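Local atomic coordinates of protein piwi (Drosophila melanogaster, PDB entry 6KR6), a protein that binds piRNAs, small guide RNAs derived largely from transposons, and with them represses transposable elements in the germline. Residues A[567-581]-A[593-606]. Sequence-based numbering, arbitrary orientation.
With ZN (zinc ion), chain N.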
loop_
_atom_site.group_PDB
_atom_site.type_symbol
_atom_site.label_atom_id
_atom_site.label_comp_id
_atom_site.label_asym_id
_atom_site.label_seq_id
_atom_site.Cartn_x
_atom_site.Cartn_y
_atom_site.Cartn_z
ATOM N N MET A 567 -26.812 -8.719 0.145
ATOM C CA MET A 567 -26.101 -9.565 1.095
ATOM C C MET A 567 -25.547 -10.776 0.357
ATOM O O MET A 567 -26.010 -11.135 -0.728
ATOM C CB MET A 567 -27.025 -9.975 2.257
ATOM C CG MET A 567 -26.445 -10.938 3.305
ATOM S SD MET A 567 -24.868 -10.460 4.042
ATOM C CE MET A 567 -25.166 -8.753 4.474
ATOM N N ILE A 568 -24.530 -11.387 0.952
ATOM C CA ILE A 568 -23.877 -12.557 0.399
ATOM C C ILE A 568 -24.375 -13.789 1.146
ATOM O O ILE A 568 -24.874 -13.708 2.273
ATOM C CB ILE A 568 -22.339 -12.416 0.491
ATOM C CG1 ILE A 568 -21.622 -13.553 -0.239
ATOM C CG2 ILE A 568 -21.895 -12.348 1.945
ATOM C CD1 ILE A 568 -21.995 -13.672 -1.687
ATOM N N GLU A 569 -24.263 -14.950 0.502
ATOM C CA GLU A 569 -24.542 -16.221 1.165
ATOM C C GLU A 569 -23.419 -16.524 2.150
ATOM O O GLU A 569 -22.278 -16.765 1.746
ATOM C CB GLU A 569 -24.686 -17.335 0.133
ATOM C CG GLU A 569 -25.969 -17.278 -0.680
ATOM C CD GLU A 569 -26.052 -18.388 -1.710
ATOM O OE1 GLU A 569 -24.993 -18.768 -2.253
ATOM O OE2 GLU A 569 -27.170 -18.884 -1.971
ATOM N N LEU A 570 -23.737 -16.518 3.442
ATOM C CA LEU A 570 -22.733 -16.636 4.501
ATOM C C LEU A 570 -23.010 -17.858 5.365
ATOM O O LEU A 570 -23.907 -17.821 6.226
ATOM C CB LEU A 570 -22.714 -15.372 5.357
ATOM C CG LEU A 570 -21.751 -15.335 6.544
ATOM C CD1 LEU A 570 -20.310 -15.449 6.073
ATOM C CD2 LEU A 570 -21.955 -14.064 7.355
ATOM N N PRO A 571 -22.273 -18.959 5.185
ATOM C CA PRO A 571 -22.508 -20.176 5.983
ATOM C C PRO A 571 -21.687 -20.206 7.272
ATOM O O PRO A 571 -20.891 -21.120 7.514
ATOM C CB PRO A 571 -22.098 -21.284 5.007
ATOM C CG PRO A 571 -20.980 -20.668 4.225
ATOM C CD PRO A 571 -21.306 -19.194 4.097
ATOM N N LEU A 572 -21.886 -19.197 8.118
ATOM C CA LEU A 572 -21.207 -19.126 9.405
ATOM C C LEU A 572 -22.110 -18.427 10.412
ATOM O O LEU A 572 -22.811 -17.471 10.069
ATOM C CB LEU A 572 -19.863 -18.398 9.297
ATOM C CG LEU A 572 -18.650 -19.267 8.961
ATOM C CD1 LEU A 572 -17.382 -18.428 8.935
ATOM C CD2 LEU A 572 -18.520 -20.410 9.957
ATOM N N SER A 573 -22.083 -18.909 11.652
ATOM C CA SER A 573 -22.944 -18.413 12.717
ATOM C C SER A 573 -22.116 -17.645 13.738
ATOM O O SER A 573 -21.034 -18.096 14.131
ATOM C CB SER A 573 -23.684 -19.567 13.403
ATOM O OG SER A 573 -24.426 -20.333 12.471
ATOM N N GLY A 574 -22.631 -16.498 14.169
ATOM C CA GLY A 574 -21.953 -15.693 15.171
ATOM C C GLY A 574 -20.599 -15.160 14.751
ATOM O O GLY A 574 -19.665 -15.145 15.563
ATOM N N LEU A 575 -20.470 -14.718 13.505
ATOM C CA LEU A 575 -19.215 -14.190 12.986
ATOM C C LEU A 575 -19.277 -12.671 12.932
ATOM O O LEU A 575 -20.235 -12.099 12.400
ATOM C CB LEU A 575 -18.919 -14.756 11.596
ATOM C CG LEU A 575 -17.941 -13.975 10.714
ATOM C CD1 LEU A 575 -16.558 -13.881 11.345
ATOM C CD2 LEU A 575 -17.852 -14.601 9.330
ATOM N N MET A 576 -18.256 -12.028 13.483
ATOM C CA MET A 576 -18.080 -10.587 13.398
ATOM C C MET A 576 -16.824 -10.305 12.589
ATOM O O MET A 576 -15.729 -10.732 12.968
ATOM C CB MET A 576 -17.987 -9.965 14.790
ATOM C CG MET A 576 -17.328 -8.597 14.839
ATOM S SD MET A 576 -17.780 -7.746 16.363
ATOM C CE MET A 576 -16.466 -6.542 16.498
ATOM N N THR A 577 -16.986 -9.606 11.471
ATOM C CA THR A 577 -15.871 -9.236 10.612
ATOM C C THR A 577 -15.470 -7.802 10.918
ATOM O O THR A 577 -16.313 -6.900 10.893
ATOM C CB THR A 577 -16.241 -9.372 9.135
ATOM O OG1 THR A 577 -16.929 -10.610 8.926
ATOM C CG2 THR A 577 -14.989 -9.348 8.274
ATOM N N ILE A 578 -14.190 -7.594 11.215
ATOM C CA ILE A 578 -13.671 -6.279 11.559
ATOM C C ILE A 578 -12.699 -5.829 10.479
ATOM O O ILE A 578 -11.851 -6.605 10.024
ATOM C CB ILE A 578 -12.979 -6.267 12.934
ATOM C CG1 ILE A 578 -13.858 -6.916 13.999
ATOM C CG2 ILE A 578 -12.650 -4.843 13.343
ATOM C CD1 ILE A 578 -13.186 -6.983 15.356
ATOM N N GLY A 579 -12.832 -4.572 10.072
ATOM C CA GLY A 579 -11.843 -3.917 9.242
ATOM C C GLY A 579 -11.312 -2.691 9.960
ATOM O O GLY A 579 -12.001 -2.092 10.785
ATOM N N PHE A 580 -10.076 -2.323 9.641
ATOM C CA PHE A 580 -9.418 -1.218 10.327
ATOM C C PHE A 580 -8.405 -0.589 9.383
ATOM O O PHE A 580 -7.647 -1.306 8.725
ATOM C CB PHE A 580 -8.731 -1.706 11.610
ATOM C CG PHE A 580 -7.913 -0.652 12.306
ATOM C CD1 PHE A 580 -8.527 0.343 13.047
ATOM C CD2 PHE A 580 -6.529 -0.672 12.236
ATOM C CE1 PHE A 580 -7.778 1.309 13.690
ATOM C CE2 PHE A 580 -5.776 0.292 12.880
ATOM C CZ PHE A 580 -6.403 1.283 13.608
ATOM N N ASP A 581 -8.402 0.740 9.307
ATOM C CA ASP A 581 -7.355 1.419 8.549
ATOM C C ASP A 581 -7.061 2.774 9.178
ATOM O O ASP A 581 -7.733 3.212 10.113
ATOM C CB ASP A 581 -7.710 1.571 7.060
ATOM C CG ASP A 581 -6.477 1.814 6.184
ATOM O OD1 ASP A 581 -5.370 1.969 6.741
ATOM O OD2 ASP A 581 -6.599 1.844 4.941
ATOM N N TYR A 593 -5.780 9.346 11.956
ATOM C CA TYR A 593 -7.083 8.849 12.376
ATOM C C TYR A 593 -7.213 7.374 12.028
ATOM O O TYR A 593 -6.932 6.973 10.893
ATOM C CB TYR A 593 -8.210 9.653 11.725
ATOM C CG TYR A 593 -8.257 11.089 12.185
ATOM C CD1 TYR A 593 -8.866 11.433 13.385
ATOM C CD2 TYR A 593 -7.686 12.101 11.426
ATOM C CE1 TYR A 593 -8.910 12.745 13.812
ATOM C CE2 TYR A 593 -7.726 13.415 11.845
ATOM C CZ TYR A 593 -8.339 13.732 13.039
ATOM O OH TYR A 593 -8.384 15.039 13.467
ATOM N N GLY A 594 -7.624 6.578 13.011
ATOM C CA GLY A 594 -7.888 5.168 12.821
ATOM C C GLY A 594 -9.369 4.865 12.851
ATOM O O GLY A 594 -10.074 5.229 13.802
ATOM N N ALA A 595 -9.850 4.208 11.798
ATOM C CA ALA A 595 -11.253 3.862 11.636
ATOM C C ALA A 595 -11.424 2.352 11.703
ATOM O O ALA A 595 -10.638 1.596 11.112
ATOM C CB ALA A 595 -11.799 4.394 10.310
ATOM N N LEU A 596 -12.466 1.929 12.422
ATOM C CA LEU A 596 -12.766 0.525 12.665
ATOM C C LEU A 596 -14.227 0.253 12.334
ATOM O O LEU A 596 -15.125 0.936 12.844
ATOM C CB LEU A 596 -12.472 0.139 14.118
ATOM C CG LEU A 596 -12.649 -1.339 14.464
ATOM C CD1 LEU A 596 -11.365 -1.903 15.052
ATOM C CD2 LEU A 596 -13.816 -1.544 15.420
ATOM N N ILE A 597 -14.452 -0.747 11.484
ATOM C CA ILE A 597 -15.777 -1.169 11.052
ATOM C C ILE A 597 -15.983 -2.606 11.508
ATOM O O ILE A 597 -15.045 -3.407 11.489
ATOM C CB ILE A 597 -15.937 -1.061 9.522
ATOM C CG1 ILE A 597 -15.265 0.212 8.997
ATOM C CG2 ILE A 597 -17.408 -1.109 9.130
ATOM C CD1 ILE A 597 -15.840 1.499 9.541
ATOM N N ALA A 598 -17.209 -2.934 11.911
ATOM C CA ALA A 598 -17.497 -4.244 12.484
ATOM C C ALA A 598 -18.882 -4.702 12.057
ATOM O O ALA A 598 -19.867 -3.997 12.286
ATOM C CB ALA A 598 -17.394 -4.202 14.008
ATOM N N SER A 599 -18.957 -5.887 11.457
ATOM C CA SER A 599 -20.239 -6.481 11.113
ATOM C C SER A 599 -20.879 -7.100 12.353
ATOM O O SER A 599 -20.246 -7.260 13.400
ATOM C CB SER A 599 -20.072 -7.534 10.020
ATOM O OG SER A 599 -19.751 -8.799 10.576
ATOM N N MET A 600 -22.161 -7.459 12.226
ATOM C CA MET A 600 -22.960 -7.943 13.353
ATOM C C MET A 600 -23.744 -9.182 12.926
ATOM O O MET A 600 -24.970 -9.135 12.801
ATOM C CB MET A 600 -23.900 -6.852 13.871
ATOM C CG MET A 600 -23.211 -5.559 14.238
ATOM S SD MET A 600 -23.624 -5.032 15.907
ATOM C CE MET A 600 -22.073 -4.290 16.393
ATOM N N ASP A 601 -23.033 -10.290 12.721
ATOM C CA ASP A 601 -23.648 -11.575 12.389
ATOM C C ASP A 601 -24.579 -11.420 11.182
ATOM O O ASP A 601 -25.806 -11.383 11.296
ATOM C CB ASP A 601 -24.394 -12.138 13.603
ATOM C CG ASP A 601 -24.726 -13.613 13.462
ATOM O OD1 ASP A 601 -24.365 -14.213 12.427
ATOM O OD2 ASP A 601 -25.340 -14.174 14.394
ATOM N N LEU A 602 -23.935 -11.315 10.017
ATOM C CA LEU A 602 -24.607 -10.864 8.803
ATOM C C LEU A 602 -25.765 -11.763 8.388
ATOM O O LEU A 602 -26.653 -11.312 7.656
ATOM C CB LEU A 602 -23.592 -10.748 7.666
ATOM C CG LEU A 602 -22.464 -9.753 7.945
ATOM C CD1 LEU A 602 -21.428 -9.785 6.837
ATOM C CD2 LEU A 602 -23.032 -8.352 8.114
ATOM N N GLN A 603 -25.790 -13.018 8.841
ATOM C CA GLN A 603 -26.889 -13.898 8.460
ATOM C C GLN A 603 -28.186 -13.549 9.178
ATOM O O GLN A 603 -29.256 -13.976 8.733
ATOM C CB GLN A 603 -26.516 -15.360 8.717
ATOM C CG GLN A 603 -26.237 -15.711 10.168
ATOM C CD GLN A 603 -25.909 -17.184 10.349
ATOM O OE1 GLN A 603 -25.920 -17.703 11.465
ATOM N NE2 GLN A 603 -25.610 -17.862 9.246
ATOM N N GLN A 604 -28.122 -12.778 10.265
ATOM C CA GLN A 604 -29.316 -12.326 10.973
ATOM C C GLN A 604 -29.462 -10.811 10.894
ATOM O O GLN A 604 -30.402 -10.312 10.266
ATOM C CB GLN A 604 -29.289 -12.785 12.433
ATOM C CG GLN A 604 -29.588 -14.255 12.649
ATOM C CD GLN A 604 -29.847 -14.570 14.109
ATOM O OE1 GLN A 604 -30.036 -13.667 14.924
ATOM N NE2 GLN A 604 -29.858 -15.854 14.449
ATOM N N ASN A 605 -28.558 -10.062 11.527
ATOM C CA ASN A 605 -28.700 -8.612 11.613
ATOM C C ASN A 605 -28.276 -7.924 10.321
ATOM O O ASN A 605 -29.027 -7.108 9.775
ATOM C CB ASN A 605 -27.889 -8.083 12.799
ATOM C CG ASN A 605 -28.050 -6.589 13.003
ATOM O OD1 ASN A 605 -28.915 -5.953 12.398
ATOM N ND2 ASN A 605 -27.221 -6.021 13.868
ATOM N N SER A 606 -27.074 -8.232 9.828
ATOM C CA SER A 606 -26.575 -7.694 8.561
ATOM C C SER A 606 -26.482 -6.168 8.586
ATOM O O SER A 606 -26.906 -5.482 7.654
ATOM C CB SER A 606 -27.436 -8.173 7.389
ATOM O OG SER A 606 -27.290 -7.319 6.269
HETATM ZN ZN ZN N . -4.551 1.809 4.910
#
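Gly-579 N donates to Ile-597 O at 2.9 Å, and Ile-597 N donates back to Gly-579 O, at the heart of the antiparallel beta hairpin that opens the RNase H-like fold of the Piwi domain. The pairing illustrates how such a hairpin presents a metal-binding carboxylate, here that of Asp-581, assigned to the active site by similarity. Reciprocal backbone bonds also join Asp-581 to Ala-595, while Ile-578 and Phe-580 face Ala-598 and Leu-596 as non-hydrogen-bonded pairs. One step beyond, a side chain replaces the backbone: a chi1 of 86° swings Ser-599 OG towards Thr-577 N, which donates to it almost straight (177°) at 3.0 Å, while Ser-599 N bonds to Thr-577 O. On the face shared with Ile-578, the CG2 branch of that residue meets Leu-596 CD1 at 3.6 Å, and Leu-596 CB lies at the edge of the Phe-580 ring, near its plane. Helix 625-640 covers this face, touching Phe-580 and Met-576, whose extended chain brings CE against Ala-598 CB.

Past the strands, the loop before Leu-575 folds over the short helical turn that follows the second strand. Asp-601 N donates a weak bond to Leu-575 O, and Asp-601 O accepts from both Gln-604 N and Asn-605 N within the turn. Ser-573 OG donates to Gln-603 OE1 at 3.2 Å, and Leu-602 CB packs against Leu-570 CD2 (3.7 Å) and Met-567 SD. At the other end Asp-581 shares a zinc ion with Asp-652 on the neighbouring parallel strand 646-652. Both OD1 and OD2 of Asp-581 chelate the metal, each 2.0 Å from the zinc.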